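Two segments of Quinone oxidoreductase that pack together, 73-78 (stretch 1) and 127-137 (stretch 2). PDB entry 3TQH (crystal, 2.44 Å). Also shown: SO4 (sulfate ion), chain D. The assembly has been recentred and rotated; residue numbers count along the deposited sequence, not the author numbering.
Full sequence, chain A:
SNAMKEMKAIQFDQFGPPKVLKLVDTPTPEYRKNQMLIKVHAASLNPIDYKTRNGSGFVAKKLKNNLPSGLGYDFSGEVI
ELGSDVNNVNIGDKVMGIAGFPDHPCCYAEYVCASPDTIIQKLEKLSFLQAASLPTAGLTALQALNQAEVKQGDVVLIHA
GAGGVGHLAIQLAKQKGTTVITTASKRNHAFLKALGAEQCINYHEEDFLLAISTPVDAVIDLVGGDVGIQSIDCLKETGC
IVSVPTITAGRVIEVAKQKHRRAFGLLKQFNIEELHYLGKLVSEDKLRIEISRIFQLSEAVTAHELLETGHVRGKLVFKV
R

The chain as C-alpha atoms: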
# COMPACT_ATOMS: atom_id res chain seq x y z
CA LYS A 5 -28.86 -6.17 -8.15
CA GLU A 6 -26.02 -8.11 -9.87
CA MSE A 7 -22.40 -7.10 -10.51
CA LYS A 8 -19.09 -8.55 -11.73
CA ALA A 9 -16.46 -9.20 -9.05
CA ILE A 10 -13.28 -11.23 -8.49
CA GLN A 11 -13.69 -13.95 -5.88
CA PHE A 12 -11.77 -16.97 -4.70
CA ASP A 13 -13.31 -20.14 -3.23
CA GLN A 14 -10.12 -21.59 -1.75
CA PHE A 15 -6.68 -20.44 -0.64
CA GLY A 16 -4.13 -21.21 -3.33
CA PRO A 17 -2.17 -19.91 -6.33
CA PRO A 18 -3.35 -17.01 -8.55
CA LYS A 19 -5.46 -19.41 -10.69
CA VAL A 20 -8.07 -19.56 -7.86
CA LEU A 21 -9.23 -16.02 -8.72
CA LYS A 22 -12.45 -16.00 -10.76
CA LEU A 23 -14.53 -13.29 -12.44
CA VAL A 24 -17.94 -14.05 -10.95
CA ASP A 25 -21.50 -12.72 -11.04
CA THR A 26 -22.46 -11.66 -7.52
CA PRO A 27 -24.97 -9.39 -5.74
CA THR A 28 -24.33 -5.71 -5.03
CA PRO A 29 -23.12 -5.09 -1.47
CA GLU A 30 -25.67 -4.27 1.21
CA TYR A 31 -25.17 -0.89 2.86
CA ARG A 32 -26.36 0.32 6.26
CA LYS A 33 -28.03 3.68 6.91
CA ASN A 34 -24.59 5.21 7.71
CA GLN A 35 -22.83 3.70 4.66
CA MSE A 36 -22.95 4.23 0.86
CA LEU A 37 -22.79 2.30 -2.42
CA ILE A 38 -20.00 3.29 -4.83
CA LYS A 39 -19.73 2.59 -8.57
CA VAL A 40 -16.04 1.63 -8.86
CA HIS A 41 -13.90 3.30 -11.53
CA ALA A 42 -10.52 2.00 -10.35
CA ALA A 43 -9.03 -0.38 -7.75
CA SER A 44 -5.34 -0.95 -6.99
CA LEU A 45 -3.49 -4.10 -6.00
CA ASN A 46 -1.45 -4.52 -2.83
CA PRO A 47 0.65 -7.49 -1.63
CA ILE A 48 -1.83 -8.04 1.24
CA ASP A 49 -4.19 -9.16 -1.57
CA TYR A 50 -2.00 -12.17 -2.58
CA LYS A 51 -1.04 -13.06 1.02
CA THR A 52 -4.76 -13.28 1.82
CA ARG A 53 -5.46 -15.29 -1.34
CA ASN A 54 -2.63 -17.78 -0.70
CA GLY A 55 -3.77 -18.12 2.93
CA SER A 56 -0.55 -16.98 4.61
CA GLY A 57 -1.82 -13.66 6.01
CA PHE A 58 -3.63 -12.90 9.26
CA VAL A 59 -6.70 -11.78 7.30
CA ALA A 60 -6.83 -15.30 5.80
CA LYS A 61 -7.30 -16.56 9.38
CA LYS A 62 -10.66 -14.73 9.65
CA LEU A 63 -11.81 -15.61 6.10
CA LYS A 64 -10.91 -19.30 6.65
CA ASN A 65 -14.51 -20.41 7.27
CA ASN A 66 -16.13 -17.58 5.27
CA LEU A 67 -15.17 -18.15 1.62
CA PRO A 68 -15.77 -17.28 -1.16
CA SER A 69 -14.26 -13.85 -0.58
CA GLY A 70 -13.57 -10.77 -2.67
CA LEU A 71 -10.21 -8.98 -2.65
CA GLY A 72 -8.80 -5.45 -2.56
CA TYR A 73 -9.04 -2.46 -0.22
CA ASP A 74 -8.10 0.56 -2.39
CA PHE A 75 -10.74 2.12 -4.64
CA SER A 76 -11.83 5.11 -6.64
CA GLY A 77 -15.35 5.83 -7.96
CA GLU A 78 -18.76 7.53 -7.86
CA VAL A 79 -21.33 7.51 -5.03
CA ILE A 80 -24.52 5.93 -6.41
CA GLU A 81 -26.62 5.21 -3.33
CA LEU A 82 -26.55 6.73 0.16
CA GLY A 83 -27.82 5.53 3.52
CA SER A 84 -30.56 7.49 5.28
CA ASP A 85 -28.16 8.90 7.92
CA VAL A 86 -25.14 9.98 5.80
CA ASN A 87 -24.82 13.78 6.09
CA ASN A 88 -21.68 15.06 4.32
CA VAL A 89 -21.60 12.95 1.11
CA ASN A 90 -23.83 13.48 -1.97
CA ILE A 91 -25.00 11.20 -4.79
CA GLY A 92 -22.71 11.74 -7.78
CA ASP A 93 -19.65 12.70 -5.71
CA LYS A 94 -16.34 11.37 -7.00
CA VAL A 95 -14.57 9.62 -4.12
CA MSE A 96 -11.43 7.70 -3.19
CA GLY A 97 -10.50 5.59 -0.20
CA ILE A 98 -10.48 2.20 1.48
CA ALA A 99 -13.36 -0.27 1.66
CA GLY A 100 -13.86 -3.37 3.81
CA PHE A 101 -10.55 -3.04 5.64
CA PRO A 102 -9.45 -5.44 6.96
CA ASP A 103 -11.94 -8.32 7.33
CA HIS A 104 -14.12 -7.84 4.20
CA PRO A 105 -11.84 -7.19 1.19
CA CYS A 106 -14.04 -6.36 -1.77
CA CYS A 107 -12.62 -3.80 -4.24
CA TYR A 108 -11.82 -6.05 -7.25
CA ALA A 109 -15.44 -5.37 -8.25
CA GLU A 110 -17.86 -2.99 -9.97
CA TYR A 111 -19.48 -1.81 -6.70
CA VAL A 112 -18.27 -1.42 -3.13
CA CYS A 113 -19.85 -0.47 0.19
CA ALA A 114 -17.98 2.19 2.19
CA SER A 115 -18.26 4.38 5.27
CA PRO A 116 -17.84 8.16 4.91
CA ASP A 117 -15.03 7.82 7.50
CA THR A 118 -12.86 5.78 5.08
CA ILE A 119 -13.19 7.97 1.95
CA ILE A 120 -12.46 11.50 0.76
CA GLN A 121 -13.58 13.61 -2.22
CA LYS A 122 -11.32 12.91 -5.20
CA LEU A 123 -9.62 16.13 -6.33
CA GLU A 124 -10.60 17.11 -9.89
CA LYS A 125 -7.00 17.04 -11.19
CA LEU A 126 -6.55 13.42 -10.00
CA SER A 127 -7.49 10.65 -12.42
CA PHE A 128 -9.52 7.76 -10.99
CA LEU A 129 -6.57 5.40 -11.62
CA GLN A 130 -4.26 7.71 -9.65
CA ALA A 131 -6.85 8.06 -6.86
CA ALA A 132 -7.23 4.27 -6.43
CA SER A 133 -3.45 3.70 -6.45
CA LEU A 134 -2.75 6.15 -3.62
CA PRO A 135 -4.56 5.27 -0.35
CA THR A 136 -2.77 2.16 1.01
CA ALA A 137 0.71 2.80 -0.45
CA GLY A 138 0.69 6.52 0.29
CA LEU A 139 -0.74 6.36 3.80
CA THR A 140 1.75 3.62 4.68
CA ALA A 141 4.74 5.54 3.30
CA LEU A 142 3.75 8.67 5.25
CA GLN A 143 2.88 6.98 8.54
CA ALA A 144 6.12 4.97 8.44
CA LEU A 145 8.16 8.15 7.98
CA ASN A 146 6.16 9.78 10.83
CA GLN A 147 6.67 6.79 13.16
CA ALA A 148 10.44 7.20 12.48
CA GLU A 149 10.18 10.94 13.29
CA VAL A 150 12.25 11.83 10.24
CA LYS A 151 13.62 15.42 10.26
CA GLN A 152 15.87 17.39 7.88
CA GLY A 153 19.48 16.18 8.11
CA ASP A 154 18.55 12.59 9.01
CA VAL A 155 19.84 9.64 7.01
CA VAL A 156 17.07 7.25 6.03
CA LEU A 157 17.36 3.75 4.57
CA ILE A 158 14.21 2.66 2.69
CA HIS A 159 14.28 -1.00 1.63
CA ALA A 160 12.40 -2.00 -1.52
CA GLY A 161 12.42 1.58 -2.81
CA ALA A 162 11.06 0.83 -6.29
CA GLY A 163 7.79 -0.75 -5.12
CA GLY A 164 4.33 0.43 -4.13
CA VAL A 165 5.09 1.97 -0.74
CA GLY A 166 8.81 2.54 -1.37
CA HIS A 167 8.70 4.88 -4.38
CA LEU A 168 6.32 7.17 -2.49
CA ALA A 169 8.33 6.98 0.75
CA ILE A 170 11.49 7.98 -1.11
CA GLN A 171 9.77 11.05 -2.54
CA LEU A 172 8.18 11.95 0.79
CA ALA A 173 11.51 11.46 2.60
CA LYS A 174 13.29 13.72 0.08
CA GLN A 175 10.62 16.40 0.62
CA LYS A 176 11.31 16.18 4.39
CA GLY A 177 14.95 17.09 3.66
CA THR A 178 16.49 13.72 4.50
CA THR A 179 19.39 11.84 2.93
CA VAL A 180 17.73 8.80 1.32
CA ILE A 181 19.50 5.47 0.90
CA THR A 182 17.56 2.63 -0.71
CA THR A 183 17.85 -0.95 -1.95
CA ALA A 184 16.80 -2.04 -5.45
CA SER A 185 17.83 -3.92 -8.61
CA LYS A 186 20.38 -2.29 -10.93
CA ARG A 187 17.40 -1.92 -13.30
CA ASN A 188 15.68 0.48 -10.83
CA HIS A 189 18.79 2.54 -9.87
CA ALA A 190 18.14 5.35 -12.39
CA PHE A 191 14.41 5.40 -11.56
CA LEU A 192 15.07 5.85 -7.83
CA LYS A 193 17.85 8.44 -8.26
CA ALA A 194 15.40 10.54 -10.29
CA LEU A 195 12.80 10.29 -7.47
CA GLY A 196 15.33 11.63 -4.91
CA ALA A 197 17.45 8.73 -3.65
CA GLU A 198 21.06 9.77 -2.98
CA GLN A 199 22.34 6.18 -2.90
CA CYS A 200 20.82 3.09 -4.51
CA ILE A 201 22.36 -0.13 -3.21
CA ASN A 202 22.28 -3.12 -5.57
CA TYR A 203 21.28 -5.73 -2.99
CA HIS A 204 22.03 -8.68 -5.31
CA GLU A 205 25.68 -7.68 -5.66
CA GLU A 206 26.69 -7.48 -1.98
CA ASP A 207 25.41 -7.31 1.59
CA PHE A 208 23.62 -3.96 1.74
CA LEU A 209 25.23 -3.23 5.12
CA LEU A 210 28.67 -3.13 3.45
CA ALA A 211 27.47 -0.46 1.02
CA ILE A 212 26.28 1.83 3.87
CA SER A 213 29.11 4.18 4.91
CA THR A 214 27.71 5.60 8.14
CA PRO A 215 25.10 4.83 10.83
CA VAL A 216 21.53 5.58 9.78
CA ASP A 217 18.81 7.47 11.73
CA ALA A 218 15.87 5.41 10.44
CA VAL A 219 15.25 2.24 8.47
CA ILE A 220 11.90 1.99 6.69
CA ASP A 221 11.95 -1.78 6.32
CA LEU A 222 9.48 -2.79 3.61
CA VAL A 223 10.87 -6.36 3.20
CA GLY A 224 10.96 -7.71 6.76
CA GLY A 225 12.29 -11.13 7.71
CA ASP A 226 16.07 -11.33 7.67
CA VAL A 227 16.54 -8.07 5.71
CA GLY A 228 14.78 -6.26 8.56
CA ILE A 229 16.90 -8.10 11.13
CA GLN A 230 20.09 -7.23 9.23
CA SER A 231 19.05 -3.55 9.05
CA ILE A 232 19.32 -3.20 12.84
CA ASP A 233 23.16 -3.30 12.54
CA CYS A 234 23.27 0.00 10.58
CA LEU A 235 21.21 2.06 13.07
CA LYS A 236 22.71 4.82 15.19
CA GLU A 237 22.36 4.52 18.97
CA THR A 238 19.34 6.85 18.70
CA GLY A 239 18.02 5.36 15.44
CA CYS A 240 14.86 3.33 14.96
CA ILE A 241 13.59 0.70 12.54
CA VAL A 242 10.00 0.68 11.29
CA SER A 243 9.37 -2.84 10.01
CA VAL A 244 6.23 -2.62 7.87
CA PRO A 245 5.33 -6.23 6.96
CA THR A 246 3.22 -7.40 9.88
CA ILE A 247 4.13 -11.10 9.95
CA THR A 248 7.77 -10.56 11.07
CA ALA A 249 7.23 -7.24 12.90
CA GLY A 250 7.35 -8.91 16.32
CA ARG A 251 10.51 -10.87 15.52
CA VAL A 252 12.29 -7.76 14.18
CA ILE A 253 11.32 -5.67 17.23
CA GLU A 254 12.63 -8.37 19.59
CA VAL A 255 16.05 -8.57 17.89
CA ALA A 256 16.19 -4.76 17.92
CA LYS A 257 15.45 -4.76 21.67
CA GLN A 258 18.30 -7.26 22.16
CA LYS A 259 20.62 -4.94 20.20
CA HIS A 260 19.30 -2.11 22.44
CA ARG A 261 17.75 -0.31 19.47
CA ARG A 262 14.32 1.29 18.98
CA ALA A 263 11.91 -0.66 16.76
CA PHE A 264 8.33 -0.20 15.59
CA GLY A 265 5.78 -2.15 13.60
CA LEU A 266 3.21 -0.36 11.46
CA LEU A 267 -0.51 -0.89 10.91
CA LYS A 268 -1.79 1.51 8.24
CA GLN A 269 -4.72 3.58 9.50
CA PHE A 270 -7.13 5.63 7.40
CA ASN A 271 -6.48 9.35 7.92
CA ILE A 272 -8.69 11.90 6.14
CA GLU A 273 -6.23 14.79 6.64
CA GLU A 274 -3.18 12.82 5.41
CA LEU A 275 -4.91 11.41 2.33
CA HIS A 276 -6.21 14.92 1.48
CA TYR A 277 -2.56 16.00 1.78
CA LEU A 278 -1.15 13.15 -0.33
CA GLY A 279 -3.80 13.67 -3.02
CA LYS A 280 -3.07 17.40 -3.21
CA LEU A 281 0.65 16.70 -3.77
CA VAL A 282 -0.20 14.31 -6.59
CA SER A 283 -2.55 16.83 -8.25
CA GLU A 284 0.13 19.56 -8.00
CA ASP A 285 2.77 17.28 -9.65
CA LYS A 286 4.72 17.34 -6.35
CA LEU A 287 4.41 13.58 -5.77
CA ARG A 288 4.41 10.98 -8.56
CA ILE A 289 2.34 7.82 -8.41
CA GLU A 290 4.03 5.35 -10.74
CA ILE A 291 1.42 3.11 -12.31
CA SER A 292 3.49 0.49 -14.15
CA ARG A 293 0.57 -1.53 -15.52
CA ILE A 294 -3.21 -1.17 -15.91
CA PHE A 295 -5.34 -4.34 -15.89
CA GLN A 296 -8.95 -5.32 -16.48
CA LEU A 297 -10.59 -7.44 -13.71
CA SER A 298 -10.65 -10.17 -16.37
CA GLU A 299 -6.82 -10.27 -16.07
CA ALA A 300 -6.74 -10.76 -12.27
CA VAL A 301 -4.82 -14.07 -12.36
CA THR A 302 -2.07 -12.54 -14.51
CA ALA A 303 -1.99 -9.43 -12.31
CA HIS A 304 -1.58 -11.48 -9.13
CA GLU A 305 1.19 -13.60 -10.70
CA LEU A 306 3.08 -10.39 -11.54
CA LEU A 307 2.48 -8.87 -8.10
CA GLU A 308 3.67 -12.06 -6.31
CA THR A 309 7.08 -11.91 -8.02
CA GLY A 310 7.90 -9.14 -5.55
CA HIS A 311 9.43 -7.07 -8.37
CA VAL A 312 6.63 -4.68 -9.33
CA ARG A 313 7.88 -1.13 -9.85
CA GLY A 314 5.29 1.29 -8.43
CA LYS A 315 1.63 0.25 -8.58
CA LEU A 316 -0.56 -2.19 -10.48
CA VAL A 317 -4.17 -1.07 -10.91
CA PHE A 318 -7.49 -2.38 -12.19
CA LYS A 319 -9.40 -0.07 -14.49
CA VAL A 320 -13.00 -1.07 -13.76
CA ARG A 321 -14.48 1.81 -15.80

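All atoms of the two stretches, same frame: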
# COMPACT_ATOMS: atom_id res chain seq x y z
N TYR A 73 -8.60 -3.47 -1.18
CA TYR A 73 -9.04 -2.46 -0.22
C TYR A 73 -9.09 -1.04 -0.82
O TYR A 73 -9.86 -0.22 -0.35
CB TYR A 73 -8.11 -2.44 0.99
CG TYR A 73 -8.05 -3.72 1.80
CD1 TYR A 73 -9.19 -4.23 2.44
CD2 TYR A 73 -6.86 -4.41 1.96
CE1 TYR A 73 -9.13 -5.40 3.19
CE2 TYR A 73 -6.79 -5.57 2.72
CZ TYR A 73 -7.92 -6.06 3.33
OH TYR A 73 -7.83 -7.22 4.07
N ASP A 74 -8.25 -0.77 -1.82
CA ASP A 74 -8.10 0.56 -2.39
C ASP A 74 -9.08 0.74 -3.54
O ASP A 74 -9.18 -0.13 -4.41
CB ASP A 74 -6.70 0.74 -2.98
CG ASP A 74 -5.62 0.94 -1.93
OD1 ASP A 74 -5.94 1.00 -0.72
OD2 ASP A 74 -4.44 1.05 -2.34
N PHE A 75 -9.78 1.87 -3.57
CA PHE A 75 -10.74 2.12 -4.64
C PHE A 75 -10.94 3.59 -4.96
O PHE A 75 -10.62 4.47 -4.18
CB PHE A 75 -12.10 1.50 -4.30
CG PHE A 75 -12.94 2.37 -3.40
CD1 PHE A 75 -12.85 2.26 -2.02
CD2 PHE A 75 -13.80 3.32 -3.94
CE1 PHE A 75 -13.62 3.07 -1.20
CE2 PHE A 75 -14.55 4.13 -3.13
CZ PHE A 75 -14.47 4.01 -1.76
N SER A 76 -11.54 3.80 -6.12
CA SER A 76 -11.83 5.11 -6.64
C SER A 76 -13.15 4.96 -7.41
O SER A 76 -13.35 3.95 -8.08
CB SER A 76 -10.70 5.51 -7.58
OG SER A 76 -10.79 6.86 -7.95
N GLY A 77 -14.05 5.93 -7.29
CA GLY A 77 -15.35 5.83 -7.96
C GLY A 77 -16.40 6.89 -7.64
O GLY A 77 -16.09 7.94 -7.08
N GLU A 78 -17.64 6.59 -8.00
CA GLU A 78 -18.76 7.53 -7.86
C GLU A 78 -19.80 7.00 -6.87
O GLU A 78 -20.15 5.82 -6.92
CB GLU A 78 -19.41 7.76 -9.23
CG GLU A 78 -20.49 8.85 -9.25
CD GLU A 78 -21.19 8.98 -10.62
OE1 GLU A 78 -21.04 8.07 -11.47
OE2 GLU A 78 -21.90 10.00 -10.83
N SER A 127 -6.75 11.67 -11.68
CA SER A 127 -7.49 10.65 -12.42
C SER A 127 -8.00 9.61 -11.42
O SER A 127 -7.49 9.52 -10.30
CB SER A 127 -6.61 9.98 -13.47
OG SER A 127 -5.72 9.05 -12.88
N PHE A 128 -9.01 8.85 -11.82
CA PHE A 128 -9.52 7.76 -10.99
C PHE A 128 -8.46 6.68 -10.73
O PHE A 128 -8.35 6.18 -9.61
CB PHE A 128 -10.76 7.13 -11.64
CG PHE A 128 -12.01 7.96 -11.49
CD1 PHE A 128 -12.49 8.72 -12.55
CD2 PHE A 128 -12.70 7.98 -10.29
CE1 PHE A 128 -13.65 9.48 -12.41
CE2 PHE A 128 -13.86 8.74 -10.14
CZ PHE A 128 -14.33 9.49 -11.21
N LEU A 129 -7.67 6.35 -11.76
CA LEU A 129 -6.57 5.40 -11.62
C LEU A 129 -5.53 5.86 -10.59
O LEU A 129 -5.06 5.07 -9.77
CB LEU A 129 -5.89 5.16 -12.97
CG LEU A 129 -6.73 4.43 -14.02
CD1 LEU A 129 -6.12 4.59 -15.40
CD2 LEU A 129 -6.90 2.96 -13.65
N GLN A 130 -5.17 7.14 -10.65
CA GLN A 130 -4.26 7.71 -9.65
C GLN A 130 -4.88 7.67 -8.25
O GLN A 130 -4.21 7.32 -7.28
CB GLN A 130 -3.89 9.15 -10.01
CG GLN A 130 -2.89 9.28 -11.15
CD GLN A 130 -2.61 10.72 -11.53
OE1 GLN A 130 -3.52 11.55 -11.56
NE2 GLN A 130 -1.35 11.01 -11.82
N ALA A 131 -6.16 8.02 -8.15
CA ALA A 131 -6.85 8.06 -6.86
C ALA A 131 -6.93 6.68 -6.19
O ALA A 131 -6.84 6.60 -4.97
CB ALA A 131 -8.24 8.66 -7.02
N ALA A 132 -7.10 5.62 -6.97
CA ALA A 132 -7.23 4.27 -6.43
C ALA A 132 -5.87 3.67 -6.08
O ALA A 132 -5.78 2.75 -5.29
CB ALA A 132 -7.95 3.36 -7.42
N SER A 133 -4.81 4.21 -6.68
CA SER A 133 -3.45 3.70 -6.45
C SER A 133 -2.79 4.30 -5.21
O SER A 133 -1.77 3.79 -4.75
CB SER A 133 -2.59 3.98 -7.69
OG SER A 133 -3.06 3.23 -8.80
N LEU A 134 -3.38 5.35 -4.67
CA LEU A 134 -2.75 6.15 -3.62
C LEU A 134 -2.99 5.71 -2.16
O LEU A 134 -2.04 5.70 -1.38
CB LEU A 134 -3.16 7.62 -3.80
CG LEU A 134 -2.41 8.68 -2.99
CD1 LEU A 134 -0.92 8.68 -3.29
CD2 LEU A 134 -3.02 10.04 -3.25
N PRO A 135 -4.24 5.38 -1.78
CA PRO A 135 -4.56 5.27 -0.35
C PRO A 135 -3.66 4.36 0.51
O PRO A 135 -3.03 4.85 1.45
CB PRO A 135 -6.00 4.75 -0.36
CG PRO A 135 -6.56 5.30 -1.60
CD PRO A 135 -5.45 5.20 -2.60
N THR A 136 -3.57 3.07 0.19
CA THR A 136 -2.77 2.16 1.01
C THR A 136 -1.28 2.51 0.95
O THR A 136 -0.66 2.75 1.99
CB THR A 136 -2.99 0.66 0.64
OG1 THR A 136 -4.29 0.25 1.06
CG2 THR A 136 -1.94 -0.22 1.34
N ALA A 137 -0.73 2.55 -0.26
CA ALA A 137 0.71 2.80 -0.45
C ALA A 137 1.14 4.13 0.14
O ALA A 137 2.14 4.20 0.86
CB ALA A 137 1.07 2.74 -1.93
S SO4 D . -9.62 8.25 -15.41
O1 SO4 D . -10.88 7.58 -15.75
O2 SO4 D . -9.14 9.00 -16.57
O3 SO4 D . -9.83 9.20 -14.33
O4 SO4 D . -8.64 7.23 -15.02
O HOH W 1 -1.86 1.68 -2.71

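Strand 74-78 runs across helix 128-133 in a roughly antiparallel sense, with 145° between their N-to-C directions and a closest approach of 6.3 Å between the axes. The nearest pair of CA atoms, those of Phe75 and Ala132, lie 4.5 Å apart. The contact buries 406 Å² in total, and Asp74, Ser76 and Phe128 have the most surface covered.

Asp74 has the largest covered area. Its CA-to-CB bond points toward stretch 2, and its carboxylate meets the segment 135-137. The hydroxyl of Thr136 donates a short hydrogen bond, with OG1 of Thr136 2.5 Å from OD1 of Asp74. The backbone amide of Thr136 adds two weak hydrogen bonds, its N lying 3.3 Å from OD1 and 3.4 Å from OD2 of Asp74, so that one residue meets the carboxylate through both its side chain and its main chain. OD2 of Asp74 also accepts from a water, whose oxygen lies 2.7 Å away. This water donates a second hydrogen bond to O of Ser133 at 2.9 Å and accepts one from N of Ala137 at 2.8 Å, linking the carboxylate to the backbone at two further positions. Nearer the main chain, CB of Asp74 rests 3.2 Å from O of Ala132. These polar groups are buried, and the carboxylate is satisfied by donors from the facing stretch and the water.

Two residues along the strand, Ser76 again directs its CA-to-CB bond toward the helix, as expected from the alternation of an extended chain; Phe75, between them, points away. In the t rotamer, OG of Ser76 donates to O of Phe128 at 3.0 Å. That carbonyl also accepts the helical hydrogen bond from N of Ala132, at 3.0 Å from O of Phe128, so the serine adds a second donor without displacing the first. The fit around it is close: OG of Ser76 is 3.3 Å from CB of Ala131, and CB of Ser76 is 3.5 Å from CB of Ala132.

Phe128 completes the contact from the first turn of the helix. Its CA-to-CB bond points sideways, but the end of its side chain comes nearer to the strand. OG of Ser76 approaches the ring edge, 3.2 Å from CD2 of Phe128, and N of Gly77 lies 3.9 Å from the same CD2. At the helix start, N of Phe128 donates to O3 of a sulfate ion at 2.7 Å.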